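Phytase (Citrobacter braakii, PDB 3ZHC) belongs to the phytases of the histidine phosphatase superfamily (branch 2), whose mixed beta-sheet core is packed between helices. Local coordinates at residues B[358-361]-B[366-369]; B[240-245]-B[265-270]; B[105-110]-B[121-126]; B[290-295]-B[329-334]. The protein carries 2 engineered substitutions. All blocks are in the same frame, centred on the assembly; numbering follows the deposited sequence. Where two conformers were deposited one is given.

Contact 1: B[358-361]-B[366-369]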
loop_
_atom_site.group_PDB
_atom_site.type_symbol
_atom_site.label_atom_id
_atom_site.label_comp_id
_atom_site.label_asym_id
_atom_site.label_seq_id
_atom_site.Cartn_x
_atom_site.Cartn_y
_atom_site.Cartn_z
ATOM N N LYS B 358 -3.230 4.201 -28.327
ATOM C CA LYS B 358 -4.454 4.488 -29.097
ATOM C C LYS B 358 -4.874 3.208 -29.827
ATOM O O LYS B 358 -4.172 2.751 -30.740
ATOM C CB LYS B 358 -4.247 5.617 -30.090
ATOM C CG LYS B 358 -5.530 6.059 -30.832
ATOM C CD LYS B 358 -5.230 7.214 -31.734
ATOM C CE LYS B 358 -6.405 7.627 -32.532
ATOM N NZ LYS B 358 -6.017 8.648 -33.579
ATOM N N TRP B 359 -6.016 2.646 -29.408
ATOM C CA TRP B 359 -6.602 1.454 -30.005
ATOM C C TRP B 359 -7.838 1.828 -30.835
ATOM O O TRP B 359 -8.656 2.658 -30.395
ATOM C CB TRP B 359 -7.009 0.466 -28.919
ATOM C CG TRP B 359 -5.882 -0.124 -28.195
ATOM C CD1 TRP B 359 -5.251 0.389 -27.097
ATOM C CD2 TRP B 359 -5.229 -1.354 -28.501
ATOM N NE1 TRP B 359 -4.238 -0.451 -26.698
ATOM C CE2 TRP B 359 -4.201 -1.533 -27.541
ATOM C CE3 TRP B 359 -5.410 -2.334 -29.497
ATOM C CZ2 TRP B 359 -3.347 -2.656 -27.545
ATOM C CZ3 TRP B 359 -4.556 -3.464 -29.503
ATOM C CH2 TRP B 359 -3.542 -3.608 -28.532
ATOM N N LYS B 360 -7.974 1.223 -32.028
ATOM C CA LYS B 360 -9.157 1.406 -32.886
ATOM C C LYS B 360 -9.989 0.134 -32.801
ATOM O O LYS B 360 -9.470 -0.958 -33.050
ATOM C CB LYS B 360 -8.781 1.677 -34.343
ATOM C CG LYS B 360 -10.006 2.042 -35.251
ATOM C CD LYS B 360 -9.634 2.236 -36.729
ATOM C CE LYS B 360 -9.365 0.891 -37.440
ATOM N NZ LYS B 360 -9.164 1.049 -38.939
ATOM N N ARG B 361 -11.269 0.277 -32.446
ATOM C CA ARG B 361 -12.203 -0.852 -32.426
ATOM C C ARG B 361 -12.600 -1.079 -33.879
ATOM O O ARG B 361 -13.095 -0.158 -34.536
ATOM C CB ARG B 361 -13.408 -0.539 -31.569
ATOM C CG ARG B 361 -14.445 -1.677 -31.426
ATOM C CD ARG B 361 -15.744 -1.148 -30.781
ATOM N NE ARG B 361 -15.793 -1.257 -29.328
ATOM C CZ ARG B 361 -16.619 -0.558 -28.533
ATOM N NH1 ARG B 361 -17.497 0.348 -29.029
ATOM N NH2 ARG B 361 -16.570 -0.757 -27.215
ATOM N N THR B 366 -14.101 3.233 -33.879
ATOM C CA THR B 366 -14.047 4.134 -32.723
ATOM C C THR B 366 -12.674 4.041 -32.062
ATOM O O THR B 366 -12.143 2.938 -31.893
ATOM C CB THR B 366 -15.123 3.799 -31.657
ATOM O OG1 THR B 366 -15.079 2.412 -31.356
ATOM C CG2 THR B 366 -16.506 4.150 -32.157
ATOM N N ASP B 367 -12.114 5.194 -31.683
ATOM C CA ASP B 367 -10.766 5.272 -31.081
ATOM C C ASP B 367 -10.823 5.313 -29.543
ATOM O O ASP B 367 -11.602 6.074 -28.959
ATOM C CB ASP B 367 -10.026 6.482 -31.621
ATOM C CG ASP B 367 -9.859 6.435 -33.152
ATOM O OD1 ASP B 367 -9.509 5.356 -33.697
ATOM O OD2 ASP B 367 -10.072 7.483 -33.802
ATOM N N TRP B 368 -9.981 4.477 -28.913
ATOM C CA TRP B 368 -9.909 4.329 -27.458
ATOM C C TRP B 368 -8.462 4.448 -26.972
ATOM O O TRP B 368 -7.533 4.104 -27.703
ATOM C CB TRP B 368 -10.515 2.983 -27.040
ATOM C CG TRP B 368 -11.898 2.782 -27.633
ATOM C CD1 TRP B 368 -12.194 2.259 -28.867
ATOM C CD2 TRP B 368 -13.153 3.118 -27.032
ATOM N NE1 TRP B 368 -13.551 2.240 -29.067
ATOM C CE2 TRP B 368 -14.171 2.758 -27.960
ATOM C CE3 TRP B 368 -13.526 3.673 -25.797
ATOM C CZ2 TRP B 368 -15.539 2.944 -27.688
ATOM C CZ3 TRP B 368 -14.890 3.861 -25.527
ATOM C CH2 TRP B 368 -15.878 3.496 -26.470
ATOM N N VAL B 369 -8.292 4.938 -25.735
ATOM C CA VAL B 369 -6.975 5.161 -25.132
ATOM C C VAL B 369 -6.772 4.285 -23.909
ATOM O O VAL B 369 -7.570 4.353 -22.977
ATOM C CB VAL B 369 -6.779 6.649 -24.699
ATOM C CG1 VAL B 369 -5.387 6.856 -24.083
ATOM C CG2 VAL B 369 -6.979 7.579 -25.860
#
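Trp-359 and Trp-368 face each other as an antiparallel hydrogen-bonded pair in the beta hairpin of strands 353-361 and 366-375, part of the mixed sheet of this histidine phosphatase fold. Both backbone donors and both acceptors of the pair are used: Trp-359 N reaches Trp-368 O, and Trp-368 N reaches Trp-359 O, each at 2.7 Å. Toward the turn, Arg-361 N donates to Thr-366 O at 2.9 Å. The carbonyls take softer contacts as well, since the CA-H of Asp-367 leans on Trp-359 O, with CA at 3.4 Å from the oxygen.

On the face bearing Lys-358, Lys-360 and Asp-367, charge is arranged loosely. The extended chain of Lys-358 passes obliquely across the carboxylate, leaving NZ 4.2 Å from Asp-367 OD2, beyond a salt bridge; its ammonium is satisfied instead by Leu-300 O.

The tryptophans and Arg-361 share the other face with Thr-366. Trp-359 NE1 is served by Glu-357 in its own strand. Trp-368 NE1 donates to Thr-366 OG1 at 2.8 Å, the hydroxyl lying 21° out of the indole plane, and the same oxygen is hydrogen-bonded to Asp-364 OD1 in the turn. Alongside it, Arg-361 CB packs at 3.4 Å against Thr-366 OG1. The arginine chain then bends at chi3 (-92°), which brings one face of its guanidinium against Trp-368 CZ2, the two planes 49° apart and Arg-361 NH1 3.5 Å from Trp-368 CZ2.

Contact 2: B[240-245]-B[265-270]; sequences EIFLLQ and RDLLSL
Leu-243 and Leu-268 are the centre of a buried, apolar helix-helix contact, in which helix 231-247 packs on helix 260-280 in the helical part of the protein that lies away from the main sheet. The short axes pass 9.9 Å apart with their directions 126° from each other. A few side chains make the contact, without any hydrogen bond between the segments.

Leu-268 contributes both of its methyl groups. CD1 turns to Leu-243, whose chain it meets at about a right angle, and lies 3.9 Å from Leu-243 CB; the apparent 3.2 Å between Leu-243 CD1 and Leu-268 CD1 is tighter than normal van der Waals contact, and its exact value is doubtful. Leu-243 holds its CG opposite the backbone N (chi1 -172°), which sends its side chain toward Leu-268. The other methyl, Leu-268 CD2, comes to 3.9 Å from Glu-240 OE1, the two side chains crossing at a slant. That carboxylate belongs to a polar network: OE2 forms a salt bridge with Arg-38, and a bound formic acid lies about 3 Å from the side chain.

One step along, Leu-267 CD1 approaches the Phe-242 ring obliquely, 4.4 Å from CD2 of the ring, and Leu-188 of helix 182-192 touches both residues. Elsewhere on helix 260-280, Asp-266 OD1 makes a salt bridge with Lys-117 of the second subunit. Arg-38 opens the Arg-His-Gly signature of the family, which is consistent with this packing lying next to the pocket that the signature marks in histidine phosphatases.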
loop_
_atom_site.group_PDB
_atom_site.type_symbol
_atom_site.label_atom_id
_atom_site.label_comp_id
_atom_site.label_asym_id
_atom_site.label_seq_id
_atom_site.Cartn_x
_atom_site.Cartn_y
_atom_site.Cartn_z
ATOM N N GLU B 240 16.613 6.907 -2.606
ATOM C CA GLU B 240 16.746 6.780 -4.063
ATOM C C GLU B 240 18.163 6.327 -4.415
ATOM O O GLU B 240 18.343 5.501 -5.316
ATOM C CB GLU B 240 16.390 8.091 -4.768
ATOM C CG GLU B 240 16.556 8.102 -6.299
ATOM C CD GLU B 240 15.600 7.152 -7.076
ATOM O OE1 GLU B 240 14.656 6.561 -6.480
ATOM O OE2 GLU B 240 15.811 7.022 -8.304
ATOM N N ILE B 241 19.167 6.867 -3.701
ATOM C CA ILE B 241 20.570 6.469 -3.929
ATOM C C ILE B 241 20.715 4.953 -3.669
ATOM O O ILE B 241 21.335 4.251 -4.466
ATOM C CB ILE B 241 21.589 7.308 -3.112
ATOM C CG1 ILE B 241 21.599 8.752 -3.609
ATOM C CG2 ILE B 241 23.002 6.725 -3.230
ATOM C CD1 ILE B 241 22.427 9.714 -2.773
ATOM N N PHE B 242 20.125 4.458 -2.590
ATOM C CA PHE B 242 20.189 3.001 -2.318
ATOM C C PHE B 242 19.565 2.190 -3.460
ATOM O O PHE B 242 20.146 1.188 -3.878
ATOM C CB PHE B 242 19.559 2.619 -0.984
ATOM C CG PHE B 242 20.197 3.283 0.226
ATOM C CD1 PHE B 242 21.588 3.467 0.320
ATOM C CD2 PHE B 242 19.391 3.702 1.302
ATOM C CE1 PHE B 242 22.160 4.073 1.455
ATOM C CE2 PHE B 242 19.959 4.308 2.439
ATOM C CZ PHE B 242 21.337 4.494 2.514
ATOM N N LEU B 243 18.401 2.635 -3.958
ATOM C CA LEU B 243 17.737 1.988 -5.106
ATOM C C LEU B 243 18.638 1.999 -6.320
ATOM O O LEU B 243 18.788 0.981 -6.985
ATOM C CB LEU B 243 16.426 2.685 -5.474
ATOM C CG LEU B 243 15.581 1.956 -6.546
ATOM C CD1 LEU B 243 14.429 1.189 -5.892
ATOM C CD2 LEU B 243 15.065 2.925 -7.608
ATOM N N LEU B 244 19.228 3.170 -6.607
ATOM C CA LEU B 244 20.176 3.325 -7.743
ATOM C C LEU B 244 21.395 2.391 -7.611
ATOM O O LEU B 244 21.795 1.751 -8.594
ATOM C CB LEU B 244 20.611 4.775 -7.891
ATOM C CG LEU B 244 19.484 5.724 -8.386
ATOM C CD1 LEU B 244 19.843 7.210 -8.118
ATOM C CD2 LEU B 244 19.146 5.495 -9.856
ATOM N N GLN B 245 21.970 2.308 -6.399
ATOM C CA GLN B 245 23.102 1.381 -6.136
ATOM C C GLN B 245 22.742 -0.068 -6.532
ATOM O O GLN B 245 23.514 -0.748 -7.249
ATOM C CB GLN B 245 23.514 1.408 -4.667
ATOM C CG GLN B 245 24.207 2.635 -4.228
ATOM C CD GLN B 245 24.434 2.674 -2.719
ATOM O OE1 GLN B 245 24.036 1.753 -1.983
ATOM N NE2 GLN B 245 25.077 3.738 -2.249
ATOM N N ARG B 265 10.751 -1.133 0.810
ATOM C CA ARG B 265 9.564 -0.284 0.699
ATOM C C ARG B 265 9.437 0.694 1.860
ATOM O O ARG B 265 8.914 1.781 1.653
ATOM C CB ARG B 265 8.290 -1.124 0.493
ATOM C CG ARG B 265 8.285 -1.802 -0.919
ATOM C CD ARG B 265 6.910 -2.251 -1.333
ATOM N NE ARG B 265 6.878 -2.777 -2.692
ATOM C CZ ARG B 265 6.633 -2.075 -3.814
ATOM N NH1 ARG B 265 6.388 -0.743 -3.797
ATOM N NH2 ARG B 265 6.632 -2.720 -4.979
ATOM N N ASP B 266 9.911 0.325 3.073
ATOM C CA ASP B 266 10.042 1.306 4.188
ATOM C C ASP B 266 10.870 2.475 3.747
ATOM O O ASP B 266 10.503 3.624 3.967
ATOM C CB ASP B 266 10.768 0.715 5.421
ATOM C CG ASP B 266 9.895 -0.137 6.296
ATOM O OD1 ASP B 266 8.690 -0.327 6.004
ATOM O OD2 ASP B 266 10.441 -0.631 7.328
ATOM N N LEU B 267 12.014 2.172 3.124
ATOM C CA LEU B 267 12.948 3.203 2.653
ATOM C C LEU B 267 12.339 4.044 1.541
ATOM O O LEU B 267 12.232 5.250 1.661
ATOM C CB LEU B 267 14.264 2.559 2.177
ATOM C CG LEU B 267 15.109 1.926 3.293
ATOM C CD1 LEU B 267 16.199 1.030 2.715
ATOM C CD2 LEU B 267 15.695 2.997 4.183
ATOM N N LEU B 268 11.929 3.394 0.467
ATOM C CA LEU B 268 11.361 4.128 -0.686
ATOM C C LEU B 268 9.966 4.783 -0.433
ATOM O O LEU B 268 9.555 5.599 -1.229
ATOM C CB LEU B 268 11.445 3.264 -1.957
ATOM C CG LEU B 268 12.918 3.414 -2.487
ATOM C CD1 LEU B 268 13.521 2.151 -2.960
ATOM C CD2 LEU B 268 12.984 4.559 -3.559
ATOM N N SER B 269 9.273 4.435 0.677
ATOM C CA SER B 269 8.017 5.124 1.039
ATOM C C SER B 269 8.284 6.613 1.303
ATOM O O SER B 269 7.428 7.447 1.051
ATOM C CB SER B 269 7.356 4.489 2.262
ATOM O OG SER B 269 6.826 3.225 1.935
ATOM N N LEU B 270 9.490 6.918 1.814
ATOM C CA LEU B 270 9.896 8.295 2.096
ATOM C C LEU B 270 10.071 9.087 0.802
ATOM O O LEU B 270 9.560 10.203 0.685
ATOM C CB LEU B 270 11.178 8.316 2.954
ATOM C CG LEU B 270 11.008 7.664 4.351
ATOM C CD1 LEU B 270 12.347 7.561 5.128
ATOM C CD2 LEU B 270 9.956 8.421 5.160
#

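Contact 3: B[105-110]-B[121-126]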
loop_
_atom_site.group_PDB
_atom_site.type_symbol
_atom_site.label_atom_id
_atom_site.label_comp_id
_atom_site.label_asym_id
_atom_site.label_seq_id
_atom_site.Cartn_x
_atom_site.Cartn_y
_atom_site.Cartn_z
ATOM N N VAL B 105 8.585 6.471 -36.133
ATOM C CA VAL B 105 9.172 6.605 -34.811
ATOM C C VAL B 105 9.841 7.960 -34.683
ATOM O O VAL B 105 10.571 8.376 -35.570
ATOM C CB VAL B 105 10.192 5.467 -34.510
ATOM C CG1 VAL B 105 10.812 5.636 -33.114
ATOM C CG2 VAL B 105 9.526 4.103 -34.617
ATOM N N ALA B 106 9.562 8.638 -33.569
ATOM C CA ALA B 106 10.186 9.907 -33.219
ATOM C C ALA B 106 10.557 9.869 -31.726
ATOM O O ALA B 106 9.839 9.278 -30.922
ATOM C CB ALA B 106 9.270 11.054 -33.515
ATOM N N VAL B 107 11.681 10.489 -31.373
ATOM C CA VAL B 107 12.141 10.554 -29.975
ATOM C C VAL B 107 12.451 11.997 -29.574
ATOM O O VAL B 107 13.099 12.722 -30.320
ATOM C CB VAL B 107 13.370 9.657 -29.738
ATOM C CG1 VAL B 107 13.941 9.852 -28.301
ATOM C CG2 VAL B 107 13.007 8.210 -29.978
ATOM N N ILE B 108 11.964 12.389 -28.392
ATOM C CA ILE B 108 12.243 13.685 -27.780
ATOM C C ILE B 108 12.923 13.440 -26.442
ATOM O O ILE B 108 12.497 12.573 -25.686
ATOM C CB ILE B 108 10.966 14.478 -27.507
ATOM C CG1 ILE B 108 10.242 14.820 -28.820
ATOM C CG2 ILE B 108 11.287 15.760 -26.716
ATOM C CD1 ILE B 108 8.870 15.389 -28.611
ATOM N N ALA B 109 13.972 14.208 -26.157
ATOM C CA ALA B 109 14.683 14.127 -24.892
ATOM C C ALA B 109 14.896 15.510 -24.305
ATOM O O ALA B 109 15.049 16.515 -25.056
ATOM C CB ALA B 109 16.032 13.412 -25.077
ATOM N N ASP B 110 14.912 15.575 -22.967
ATOM C CA ASP B 110 15.247 16.789 -22.266
ATOM C C ASP B 110 16.784 17.023 -22.505
ATOM O O ASP B 110 17.496 16.109 -22.918
ATOM C CB ASP B 110 14.868 16.665 -20.786
ATOM C CG ASP B 110 14.926 17.983 -20.024
ATOM O OD1 ASP B 110 15.191 19.077 -20.610
ATOM O OD2 ASP B 110 14.705 17.924 -18.815
ATOM N N ALA B 121 19.729 5.080 -25.835
ATOM C CA ALA B 121 19.637 3.711 -25.322
ATOM C C ALA B 121 18.326 3.021 -25.711
ATOM O O ALA B 121 18.339 1.826 -26.072
ATOM C CB ALA B 121 19.827 3.692 -23.812
ATOM N N PHE B 122 17.200 3.753 -25.650
ATOM C CA PHE B 122 15.890 3.167 -26.039
ATOM C C PHE B 122 15.875 2.739 -27.524
ATOM O O PHE B 122 15.396 1.649 -27.840
ATOM C CB PHE B 122 14.736 4.110 -25.743
ATOM C CG PHE B 122 13.377 3.501 -26.000
ATOM C CD1 PHE B 122 12.800 2.630 -25.066
ATOM C CD2 PHE B 122 12.672 3.794 -27.177
ATOM C CE1 PHE B 122 11.527 2.052 -25.296
ATOM C CE2 PHE B 122 11.398 3.221 -27.419
ATOM C CZ PHE B 122 10.830 2.350 -26.473
ATOM N N LEU B 123 16.404 3.596 -28.409
ATOM C CA LEU B 123 16.501 3.278 -29.860
ATOM C C LEU B 123 17.439 2.108 -30.137
ATOM O O LEU B 123 17.182 1.320 -31.055
ATOM C CB LEU B 123 16.939 4.503 -30.678
ATOM C CG LEU B 123 15.923 5.643 -30.738
ATOM C CD1 LEU B 123 16.539 6.949 -31.301
ATOM C CD2 LEU B 123 14.664 5.192 -31.543
ATOM N N ALA B 124 18.524 1.988 -29.345
ATOM C CA ALA B 124 19.472 0.861 -29.477
ATOM C C ALA B 124 18.779 -0.501 -29.274
ATOM O O ALA B 124 19.195 -1.517 -29.861
ATOM C CB ALA B 124 20.652 1.016 -28.507
ATOM N N GLY B 125 17.734 -0.511 -28.447
ATOM C CA GLY B 125 16.912 -1.690 -28.225
ATOM C C GLY B 125 15.799 -1.830 -29.249
ATOM O O GLY B 125 15.573 -2.923 -29.775
ATOM N N LEU B 126 15.110 -0.710 -29.526
ATOM C CA LEU B 126 13.940 -0.682 -30.408
ATOM C C LEU B 126 14.279 -0.855 -31.882
ATOM O O LEU B 126 13.659 -1.662 -32.569
ATOM C CB LEU B 126 13.167 0.654 -30.248
ATOM C CG LEU B 126 11.787 0.775 -30.958
ATOM C CD1 LEU B 126 10.657 0.244 -30.072
ATOM C CD2 LEU B 126 11.508 2.226 -31.400
#
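Phe-122 O is held by two amides at the end of helix 113-126: Leu-126 N, from the residue whose side chain meets Val-105, donates at 2.9 Å, and Gly-125 N adds a weak bond at 3.2 Å. Leu-126 O is in turn hydrogen-bonded to Arg-85 NH1, which ties this last turn to helix 71-90. Between strand and helix, by contrast, there is no hydrogen bond, and three apolar meetings make the whole contact.

Leu-126 and Val-105 reach for each other tip to tip, methyl CD2 of the leucine stopping 3.9 Å from CG1 of the valine. Opposed to the backbone N in Val-105 (chi1 179°), CG1 is the branch offered to the helix, and it also grazes Leu-123 CD2 at 4.2 Å. Strand 105-109, helix 113-126 and strand 134-135 form a beta-alpha-beta unit of the mixed sheet, the helix running back over its strands at 159° to strand 105-109, with axes 10.5 Å apart. Val-134 of the second strand touches both Val-107 and Leu-123, so the leucine bears on both strands of the unit.

Val-107 and Leu-123 slide past one another in opposite directions. The valine CG2 lies 3.8 Å from Leu-123 CD2 and is also close to CG and CD1, so it presses on the fork of the leucine rather than on one tip. Phe-122, one residue earlier, stacks its ring with that of Phe-320 in strand 318-323. Beyond the strand end, Asp-110 OD2 is hydrogen-bonded to His-324 NE2, of the family's His-Asp signature.

Contact 4: B[290-295]-B[329-334]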
loop_
_atom_site.group_PDB
_atom_site.type_symbol
_atom_site.label_atom_id
_atom_site.label_comp_id
_atom_site.label_asym_id
_atom_site.label_seq_id
_atom_site.Cartn_x
_atom_site.Cartn_y
_atom_site.Cartn_z
ATOM N N THR B 290 1.360 20.258 -17.893
ATOM C CA THR B 290 0.575 20.827 -19.046
ATOM C C THR B 290 1.228 20.638 -20.454
ATOM O O THR B 290 0.551 20.105 -21.367
ATOM C CB THR B 290 0.125 22.335 -18.784
ATOM O OG1 THR B 290 -0.904 22.351 -17.783
ATOM C CG2 THR B 290 -0.408 23.003 -20.045
ATOM N N PRO B 291 2.513 21.054 -20.635
ATOM C CA PRO B 291 3.179 20.840 -21.931
ATOM C C PRO B 291 3.213 19.372 -22.377
ATOM O O PRO B 291 2.942 19.097 -23.532
ATOM C CB PRO B 291 4.590 21.355 -21.683
ATOM C CG PRO B 291 4.453 22.310 -20.628
ATOM C CD PRO B 291 3.388 21.806 -19.724
ATOM N N LEU B 292 3.532 18.456 -21.467
ATOM C CA LEU B 292 3.550 17.011 -21.796
ATOM C C LEU B 292 2.137 16.486 -22.124
ATOM O O LEU B 292 1.968 15.733 -23.088
ATOM C CB LEU B 292 4.226 16.179 -20.690
ATOM C CG LEU B 292 5.760 16.188 -20.742
ATOM C CD1 LEU B 292 6.368 15.718 -19.418
ATOM C CD2 LEU B 292 6.281 15.328 -21.914
ATOM N N LEU B 293 1.142 16.894 -21.326
ATOM C CA LEU B 293 -0.275 16.569 -21.614
ATOM C C LEU B 293 -0.717 17.088 -22.999
ATOM O O LEU B 293 -1.406 16.367 -23.734
ATOM C CB LEU B 293 -1.193 17.102 -20.518
ATOM C CG LEU B 293 -1.055 16.366 -19.167
ATOM C CD1 LEU B 293 -1.730 17.132 -18.065
ATOM C CD2 LEU B 293 -1.604 14.951 -19.274
ATOM N N ASP B 294 -0.306 18.321 -23.347
ATOM C CA ASP B 294 -0.620 18.923 -24.682
ATOM C C ASP B 294 0.026 18.150 -25.821
ATOM O O ASP B 294 -0.611 17.928 -26.855
ATOM C CB ASP B 294 -0.184 20.398 -24.756
ATOM C CG ASP B 294 -1.059 21.335 -23.906
ATOM O OD1 ASP B 294 -2.153 20.929 -23.398
ATOM O OD2 ASP B 294 -0.644 22.505 -23.751
ATOM N N MET B 295 1.296 17.750 -25.624
ATOM C CA MET B 295 2.047 16.908 -26.584
ATOM C C MET B 295 1.378 15.553 -26.747
ATOM O O MET B 295 1.136 15.117 -27.866
ATOM C CB MET B 295 3.505 16.718 -26.115
ATOM C CG MET B 295 4.453 15.940 -27.098
ATOM S SD MET B 295 4.703 16.774 -28.700
ATOM C CE MET B 295 5.664 18.191 -28.182
ATOM N N ALA B 329 5.603 11.788 -12.007
ATOM C CA ALA B 329 4.806 12.156 -10.834
ATOM C C ALA B 329 3.796 13.290 -11.168
ATOM O O ALA B 329 2.674 13.235 -10.710
ATOM C CB ALA B 329 5.692 12.532 -9.677
ATOM N N ASN B 330 4.218 14.295 -11.966
ATOM C CA ASN B 330 3.308 15.394 -12.418
ATOM C C ASN B 330 2.158 14.839 -13.240
ATOM O O ASN B 330 1.014 15.232 -13.060
ATOM C CB ASN B 330 4.017 16.450 -13.271
ATOM C CG ASN B 330 5.201 17.118 -12.574
ATOM O OD1 ASN B 330 6.137 17.552 -13.244
ATOM N ND2 ASN B 330 5.168 17.197 -11.245
ATOM N N LEU B 331 2.480 13.930 -14.162
ATOM C CA LEU B 331 1.465 13.277 -14.997
ATOM C C LEU B 331 0.546 12.430 -14.129
ATOM O O LEU B 331 -0.666 12.477 -14.286
ATOM C CB LEU B 331 2.106 12.443 -16.127
ATOM C CG LEU B 331 2.711 13.276 -17.267
ATOM C CD1 LEU B 331 3.637 12.430 -18.146
ATOM C CD2 LEU B 331 1.621 13.956 -18.105
ATOM N N SER B 332 1.124 11.674 -13.212
ATOM C CA SER B 332 0.347 10.844 -12.268
ATOM C C SER B 332 -0.654 11.681 -11.450
ATOM O O SER B 332 -1.839 11.333 -11.352
ATOM C CB SER B 332 1.300 10.110 -11.348
ATOM O OG SER B 332 0.631 9.458 -10.316
ATOM N N GLY B 333 -0.175 12.782 -10.877
ATOM C CA GLY B 333 -1.023 13.664 -10.062
ATOM C C GLY B 333 -2.089 14.431 -10.843
ATOM O O GLY B 333 -3.192 14.580 -10.373
ATOM N N ALA B 334 -1.725 14.917 -12.040
ATOM C CA ALA B 334 -2.642 15.673 -12.915
ATOM C C ALA B 334 -3.783 14.788 -13.438
ATOM O O ALA B 334 -4.936 15.193 -13.412
ATOM C CB ALA B 334 -1.885 16.298 -14.072
#
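Helices 290-295 and 329-334 cross at -77°, their axes 10.2 Å apart, with Leu-293 and Leu-331 closest in backbone at 7.6 Å between their CA atoms. The first of them is kinked around Pro-291, where the backbone N of Pro-291 and of Leu-292 lack bonds to the turn before. Beyond the kink, regular bonding resumes, Asp-294 N reaching Thr-290 O at 2.8 Å.

Leu-293 and Leu-331 run past each other in opposite directions. A single methyl, Leu-331 CD2, does most of the touching: it lies 3.6 Å from Leu-293 CD2 and 3.8 Å from Leu-293 CG, pressed against the branch point of the other leucine. The same methyl also lies 4.3 Å from Leu-292 CB, so it rests between two successive residues of the crossing helix.

Both helices belong to the alpha/beta core of the histidine phosphatase fold, helix 325-335 following directly on strand 318-323. Leu-292 and Met-295 of the other helix lie on that strand's Ile-321, so helix 282-301 packs against the main sheet.

The CG of Leu-293 lies opposite its carbonyl carbon (chi1 -70°), and the branch carries Leu-293 CD1 to 4.1 Å from Ala-334 CB, one turn beyond Leu-331. Polar groups find partners at the margins: Asp-294 OD1 forms a salt bridge with Arg-425, Asn-330 ND2 is hydrogen-bonded to Gln-279 in helix 260-280, and Ser-332 OG is bonded to Leu-337 O and to Arg-280.

Along the chain the contacts follow in the order contact 3, contact 2, contact 4 and contact 1, one closing before the next opens. Contacts 1 and 3 both reach the mixed main sheet, their centres 24 Å apart. Contacts 3 and 4, with centres 20 Å apart, touch each other, Ile-108 CD1 lying 4.3 Å from Met-295 CE: helix 113-126 covers one face of strand 105-109, while helix 282-301 comes to its other side. Contact 2 stands apart in the helical region, opposite the other three about the chain centre, its centre 37 Å from that of contact 1, although helix 260-280 leads straight into helix 282-301. The chain thus joins a sheet-based core to a helical part.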